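Local coordinates for protein 3-oxosteroid 1-dehydrogenase (Sterolibacterium denitrificans, PDB 7P18) that probably catalyses the FAD-dependent 1,2-dehydrogenation of 3-oxosteroids to 3-oxo-Delta(1)-steroids, at residues T45-G50 with L208-A213; T131-L136 with M164-A169. All coordinates share one frame; numbering follows the deposited sequence. Where two conformers were deposited one is given.

How the interactions relate
Interaction 1 and interaction 2 lie side by side, with centres about 11 Å apart. In sequence, both segments of interaction 2 fall between the two segments of interaction 1. L208 joins them: its CD2 is 3.5 Å from N of A166, its CG is 3.5 Å from O of M164, and its O is 3.4 Å from CG of P134. All three are packing contacts. In interaction 1, T45 and S46 bind an FAD phosphate, and 45-50 runs on past the flavin, while 208-213 backs this segment. Interaction 2 reaches the steroid through A166. G50 and A166 each lie about 4 Å from the bound androstadienedione, nearest atoms. A166 lines the steroid pocket and G50 lies close to it.

Interaction 1 of 2, residues T45-G50 with L208-A213; sequences TSAVSG and LGNAMA. With FAD (flavin-adenine dinucleotide), chain C.
S49 and G209 are joined by a short backbone bond, with G209 N 2.7 Å from S49 O. This is the tight part of the contact. G209 has no side chain, and S46 O comes within 3.3 Å of its CA. The OG of S49 lies between its own backbone N and carbonyl carbon (chi1 77°). There it donates to S46 O at 2.6 Å, which ties the turn together. N210 ND2 gives a second cross-bond to A47 O at 2.9 Å, from above the carbonyl plane. The same ND2 also donates to R150 O.

The looser part is apolar. CB of A47 meets CB of A213 at 3.7 Å. No side of the contact opens to solvent. On its FAD side, four donors reach the phosphate of PA: T45 N and OG1 donate to O2A, and S46 N and OG to O1A. S46 OG to O1A is 2.6 Å. The short helix 44-47 thus lies between this phosphate and helix 208-222. Helix 543-559 packs on S46, S49 and M212 through L543, and strand 131-138 backs L208 and A211.

Interaction 2 of 2, residues T131-L136 with M164-A169; sequences TMEPML and MTATEA
A capping box starts helix 166-174, and E133 of strand 131-138 binds the first N-H groups of that helix, those of A166 and T167. In the box, E168 N donates to T165 OG1 at 2.9 Å. T165 N in turn donates to E168 OE1 at 3.1 Å, from 46° above the carboxylate plane. T165 is the N-cap residue.

The carboxylate of E133 uses both oxygens. OE1 takes the N-H of A166 at 2.8 Å on its syn lone pair. OE2 takes the N-H of T167 at 2.8 Å, also on its syn lone pair. The hydroxyl of T167 adds a third bond, with OG1 2.6 Å from OE2 and nearly in line with its C-O bond. CG of E133 sits between the backbone N and carbonyl carbon (chi1 77°). Beyond it the chain is extended, and it crosses T165 at about a right angle. CB of A166 also packs on OE1, at 3.4 Å.

Beside this polar site L136 packs on the backbone of M164 and the methyl of T165. CD2 of L136 lies 4.0 Å from C of M164 and close to CG2 of T165. That CG2 also rests against P134 O. F110 of strand 109-111 packs on E133 and T167, while R189 of helix 179-191 lies on L136. A166 also touches the bound steroid.

E133 is buried, and three donors grip its carboxylate. Two of them are N-H groups of the first helical turn. The partial positive charge of the helix N-terminus, with these donors, would probably favour the ionised form. The bonds to both oxygens should also limit rotation of the group. E133 ties the helix start to the strand, and so probably helps to place A166 beside the steroid.

Interaction 1 of 2, residues T45-G50 with L208-A213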
loop_
_atom_site.group_PDB
_atom_site.type_symbol
_atom_site.label_atom_id
_atom_site.label_comp_id
_atom_site.label_asym_id
_atom_site.label_seq_id
_atom_site.Cartn_x
_atom_site.Cartn_y
_atom_site.Cartn_z
ATOM N N THR A 45 4.289 0.078 -7.646
ATOM C CA THR A 45 3.686 0.676 -6.416
ATOM C C THR A 45 4.501 0.220 -5.211
ATOM O O THR A 45 4.620 0.977 -4.242
ATOM C CB THR A 45 2.215 0.295 -6.242
ATOM O OG1 THR A 45 1.512 0.383 -7.491
ATOM C CG2 THR A 45 1.554 1.154 -5.192
ATOM N N SER A 46 5.060 -0.994 -5.284
ATOM C CA SER A 46 5.817 -1.585 -4.160
ATOM C C SER A 46 6.909 -0.583 -3.745
ATOM O O SER A 46 7.098 -0.323 -2.536
ATOM C CB SER A 46 6.362 -2.945 -4.599
ATOM O OG SER A 46 5.315 -3.843 -4.971
ATOM N N ALA A 47 7.594 -0.014 -4.731
ATOM C CA ALA A 47 8.752 0.884 -4.514
ATOM C C ALA A 47 8.340 2.167 -3.782
ATOM O O ALA A 47 9.192 2.713 -3.055
ATOM C CB ALA A 47 9.403 1.170 -5.840
ATOM N N VAL A 48 7.106 2.648 -3.974
ATOM C CA VAL A 48 6.627 3.930 -3.386
ATOM C C VAL A 48 5.799 3.664 -2.126
ATOM O O VAL A 48 5.181 4.594 -1.613
ATOM C CB VAL A 48 5.885 4.778 -4.449
ATOM C CG1 VAL A 48 6.798 5.081 -5.620
ATOM C CG2 VAL A 48 4.587 4.162 -4.916
ATOM N N SER A 49 5.824 2.429 -1.613
ATOM C CA SER A 49 4.984 1.974 -0.493
ATOM C C SER A 49 5.738 2.117 0.819
ATOM O O SER A 49 6.904 2.528 0.785
ATOM C CB SER A 49 4.543 0.539 -0.721
ATOM O OG SER A 49 5.588 -0.358 -0.438
ATOM N N GLY A 50 5.112 1.715 1.918
ATOM C CA GLY A 50 5.775 1.596 3.227
ATOM C C GLY A 50 6.676 0.397 3.334
ATOM O O GLY A 50 7.445 0.326 4.314
ATOM N N LEU A 208 11.589 2.014 3.746
ATOM C CA LEU A 208 10.187 1.663 3.428
ATOM C C LEU A 208 10.171 0.864 2.131
ATOM O O LEU A 208 11.052 0.016 1.972
ATOM C CB LEU A 208 9.373 2.952 3.341
ATOM C CG LEU A 208 9.475 3.855 4.564
ATOM C CD1 LEU A 208 8.643 5.119 4.346
ATOM C CD2 LEU A 208 9.045 3.154 5.844
ATOM N N GLY A 209 9.204 1.102 1.242
ATOM C CA GLY A 209 9.079 0.327 -0.006
ATOM C C GLY A 209 10.273 0.532 -0.896
ATOM O O GLY A 209 10.564 -0.317 -1.735
ATOM N N ASN A 210 10.965 1.664 -0.775
ATOM C CA ASN A 210 12.165 1.917 -1.614
ATOM C C ASN A 210 13.301 0.998 -1.153
ATOM O O ASN A 210 14.062 0.497 -2.010
ATOM C CB ASN A 210 12.526 3.407 -1.573
ATOM C CG ASN A 210 12.637 4.031 -2.951
ATOM O OD1 ASN A 210 13.521 4.837 -3.160
ATOM N ND2 ASN A 210 11.762 3.684 -3.880
ATOM N N ALA A 211 13.436 0.735 0.148
ATOM C CA ALA A 211 14.425 -0.259 0.645
ATOM C C ALA A 211 14.063 -1.641 0.112
ATOM O O ALA A 211 14.913 -2.380 -0.336
ATOM C CB ALA A 211 14.502 -0.262 2.146
ATOM N N MET A 212 12.780 -1.966 0.152
ATOM C CA MET A 212 12.270 -3.275 -0.303
ATOM C C MET A 212 12.612 -3.476 -1.790
ATOM O O MET A 212 13.201 -4.509 -2.131
ATOM C CB MET A 212 10.758 -3.337 -0.062
ATOM C CG MET A 212 10.114 -4.619 -0.517
ATOM S SD MET A 212 8.354 -4.583 -0.166
ATOM C CE MET A 212 7.822 -3.354 -1.340
ATOM N N ALA A 213 12.252 -2.519 -2.652
ATOM C CA ALA A 213 12.461 -2.613 -4.108
ATOM C C ALA A 213 13.954 -2.588 -4.444
ATOM O O ALA A 213 14.393 -3.403 -5.284
ATOM C CB ALA A 213 11.688 -1.526 -4.818
HETATM P PA FAD C . 3.209 -3.190 -8.253
HETATM O O1A FAD C . 4.082 -3.034 -7.060
HETATM O O2A FAD C . 2.570 -1.897 -8.686
HETATM O O5B FAD C . 4.102 -3.795 -9.413
HETATM C C5B FAD C . 3.484 -4.074 -10.697
HETATM C C4B FAD C . 4.493 -3.794 -11.769
HETATM O O4B FAD C . 4.028 -4.384 -13.014
HETATM C C3B FAD C . 4.754 -2.303 -12.069
HETATM O O3B FAD C . 6.149 -2.016 -12.068
HETATM C C2B FAD C . 4.109 -2.097 -13.442
HETATM O O2B FAD C . 4.666 -1.004 -14.159
HETATM C C1B FAD C . 4.260 -3.484 -14.066
HETATM N N9A FAD C . 3.340 -3.764 -15.170
HETATM C C8A FAD C . 2.055 -3.335 -15.350
HETATM N N7A FAD C . 1.553 -3.703 -16.526
HETATM C C5A FAD C . 2.562 -4.453 -17.116
HETATM C C6A FAD C . 2.653 -5.129 -18.353
HETATM N N6A FAD C . 1.702 -5.109 -19.294
HETATM N N1A FAD C . 3.807 -5.776 -18.620
HETATM C C2A FAD C . 4.777 -5.758 -17.701
HETATM N N3A FAD C . 4.836 -5.098 -16.540
HETATM C C4A FAD C . 3.665 -4.483 -16.295
HETATM N N1 FAD C . 0.853 -2.242 0.989
HETATM C C2 FAD C . 1.377 -2.960 2.009
HETATM O O2 FAD C . 1.054 -4.149 2.184
HETATM N N3 FAD C . 2.279 -2.436 2.845
HETATM C C4 FAD C . 2.527 -1.080 2.906
HETATM O O4 FAD C . 3.442 -0.686 3.620
HETATM C C4X FAD C . 1.978 -0.268 1.878
HETATM N N5 FAD C . 2.222 1.032 1.876
HETATM C C5X FAD C . 1.736 1.769 0.821
HETATM C C6 FAD C . 2.062 3.144 0.741
HETATM C C7 FAD C . 1.718 3.908 -0.366
HETATM C C7M FAD C . 2.104 5.371 -0.446
HETATM C C8 FAD C . 1.080 3.284 -1.452
HETATM C C8M FAD C . 0.716 4.087 -2.689
HETATM C C9 FAD C . 0.682 1.966 -1.351
HETATM C C9A FAD C . 1.042 1.164 -0.250
HETATM N N10 FAD C . 0.671 -0.184 -0.129
HETATM C C10 FAD C . 1.150 -0.955 0.923
HETATM C "C1'" FAD C . -0.000 -0.879 -1.233
HETATM C "C2'" FAD C . 1.048 -1.615 -2.096
HETATM O "O2'" FAD C . 2.094 -0.753 -2.543
HETATM C "C3'" FAD C . 0.428 -2.328 -3.310
HETATM O "O3'" FAD C . -0.827 -2.930 -2.987
HETATM C "C4'" FAD C . 1.396 -3.336 -3.892
HETATM O "O4'" FAD C . 2.619 -2.664 -4.158
HETATM C "C5'" FAD C . 0.896 -4.021 -5.146
HETATM O "O5'" FAD C . 1.980 -4.852 -5.606
HETATM P P FAD C . 1.911 -5.530 -7.042
HETATM O O1P FAD C . 3.192 -6.243 -7.124
HETATM O O2P FAD C . 0.630 -6.186 -7.303
HETATM O O3P FAD C . 2.003 -4.249 -8.056
#

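Interaction 2 of 2, residues T131-L136 with M164-A169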
loop_
_atom_site.group_PDB
_atom_site.type_symbol
_atom_site.label_atom_id
_atom_site.label_comp_id
_atom_site.label_asym_id
_atom_site.label_seq_id
_atom_site.Cartn_x
_atom_site.Cartn_y
_atom_site.Cartn_z
ATOM N N THR A 131 3.213 -7.067 11.823
ATOM C CA THR A 131 3.758 -6.130 10.815
ATOM C C THR A 131 5.291 -6.116 10.928
ATOM O O THR A 131 5.781 -5.984 12.048
ATOM C CB THR A 131 3.169 -4.732 10.980
ATOM O OG1 THR A 131 1.759 -4.753 10.745
ATOM C CG2 THR A 131 3.849 -3.758 10.047
ATOM N N MET A 132 5.969 -6.236 9.795
ATOM C CA MET A 132 7.438 -6.176 9.654
ATOM C C MET A 132 7.800 -5.159 8.569
ATOM O O MET A 132 6.996 -4.963 7.599
ATOM C CB MET A 132 8.034 -7.537 9.305
ATOM C CG MET A 132 7.584 -8.702 10.213
ATOM S SD MET A 132 8.427 -10.253 9.779
ATOM C CE MET A 132 9.980 -10.029 10.636
ATOM N N GLU A 133 8.978 -4.549 8.718
ATOM C CA GLU A 133 9.469 -3.554 7.735
ATOM C C GLU A 133 10.960 -3.749 7.471
ATOM O O GLU A 133 11.665 -4.462 8.216
ATOM C CB GLU A 133 9.149 -2.162 8.247
ATOM C CG GLU A 133 10.090 -1.674 9.360
ATOM C CD GLU A 133 10.013 -0.171 9.542
ATOM O OE1 GLU A 133 9.886 0.565 8.487
ATOM O OE2 GLU A 133 9.998 0.255 10.725
ATOM N N PRO A 134 11.460 -3.147 6.373
ATOM C CA PRO A 134 12.867 -3.247 6.004
ATOM C C PRO A 134 13.797 -2.333 6.808
ATOM O O PRO A 134 13.398 -1.220 7.193
ATOM C CB PRO A 134 12.935 -2.760 4.557
ATOM C CG PRO A 134 11.493 -2.545 4.124
ATOM C CD PRO A 134 10.661 -2.430 5.368
ATOM N N MET A 135 14.999 -2.823 7.100
ATOM C CA MET A 135 16.126 -1.949 7.511
ATOM C C MET A 135 16.480 -1.032 6.322
ATOM O O MET A 135 16.256 -1.425 5.139
ATOM C CB MET A 135 17.340 -2.805 7.876
ATOM C CG MET A 135 17.094 -3.686 9.088
ATOM S SD MET A 135 18.651 -4.484 9.620
ATOM C CE MET A 135 19.438 -3.067 10.400
ATOM N N LEU A 136 16.989 0.161 6.606
ATOM C CA LEU A 136 17.538 1.051 5.537
ATOM C C LEU A 136 18.499 0.239 4.666
ATOM O O LEU A 136 19.286 -0.583 5.188
ATOM C CB LEU A 136 18.227 2.264 6.166
ATOM C CG LEU A 136 17.365 3.222 6.981
ATOM C CD1 LEU A 136 18.214 4.397 7.468
ATOM C CD2 LEU A 136 16.185 3.757 6.189
ATOM N N MET A 164 13.814 7.352 6.228
ATOM C CA MET A 164 13.602 6.760 7.580
ATOM C C MET A 164 12.790 5.462 7.486
ATOM O O MET A 164 12.020 5.293 6.520
ATOM C CB MET A 164 12.839 7.731 8.472
ATOM C CG MET A 164 13.558 9.089 8.629
ATOM S SD MET A 164 12.552 10.260 9.555
ATOM C CE MET A 164 10.943 10.122 8.743
ATOM N N THR A 165 12.944 4.593 8.490
ATOM C CA THR A 165 12.060 3.432 8.736
ATOM C C THR A 165 10.790 3.975 9.354
ATOM O O THR A 165 10.827 5.097 9.905
ATOM C CB THR A 165 12.720 2.418 9.675
ATOM O OG1 THR A 165 12.928 3.055 10.942
ATOM C CG2 THR A 165 14.027 1.913 9.111
ATOM N N ALA A 166 9.700 3.231 9.265
ATOM C CA ALA A 166 8.424 3.556 9.945
ATOM C C ALA A 166 8.672 3.602 11.452
ATOM O O ALA A 166 8.101 4.473 12.125
ATOM C CB ALA A 166 7.342 2.570 9.598
ATOM N N THR A 167 9.519 2.708 11.958
ATOM C CA THR A 167 9.876 2.682 13.401
ATOM C C THR A 167 10.517 4.032 13.781
ATOM O O THR A 167 9.979 4.687 14.690
ATOM C CB THR A 167 10.807 1.508 13.715
ATOM O OG1 THR A 167 10.138 0.314 13.273
ATOM C CG2 THR A 167 11.147 1.442 15.190
ATOM N N GLU A 168 11.599 4.410 13.095
ATOM C CA GLU A 168 12.359 5.681 13.314
ATOM C C GLU A 168 11.387 6.844 13.185
ATOM O O GLU A 168 11.401 7.722 14.052
ATOM C CB GLU A 168 13.471 5.894 12.290
ATOM C CG GLU A 168 14.766 5.178 12.574
ATOM C CD GLU A 168 15.660 5.218 11.369
ATOM O OE1 GLU A 168 15.171 5.695 10.329
ATOM O OE2 GLU A 168 16.824 4.737 11.452
ATOM N N ALA A 169 10.562 6.837 12.142
ATOM C CA ALA A 169 9.528 7.865 11.894
ATOM C C ALA A 169 8.613 7.960 13.109
ATOM O O ALA A 169 8.692 8.994 13.757
ATOM C CB ALA A 169 8.732 7.572 10.636
#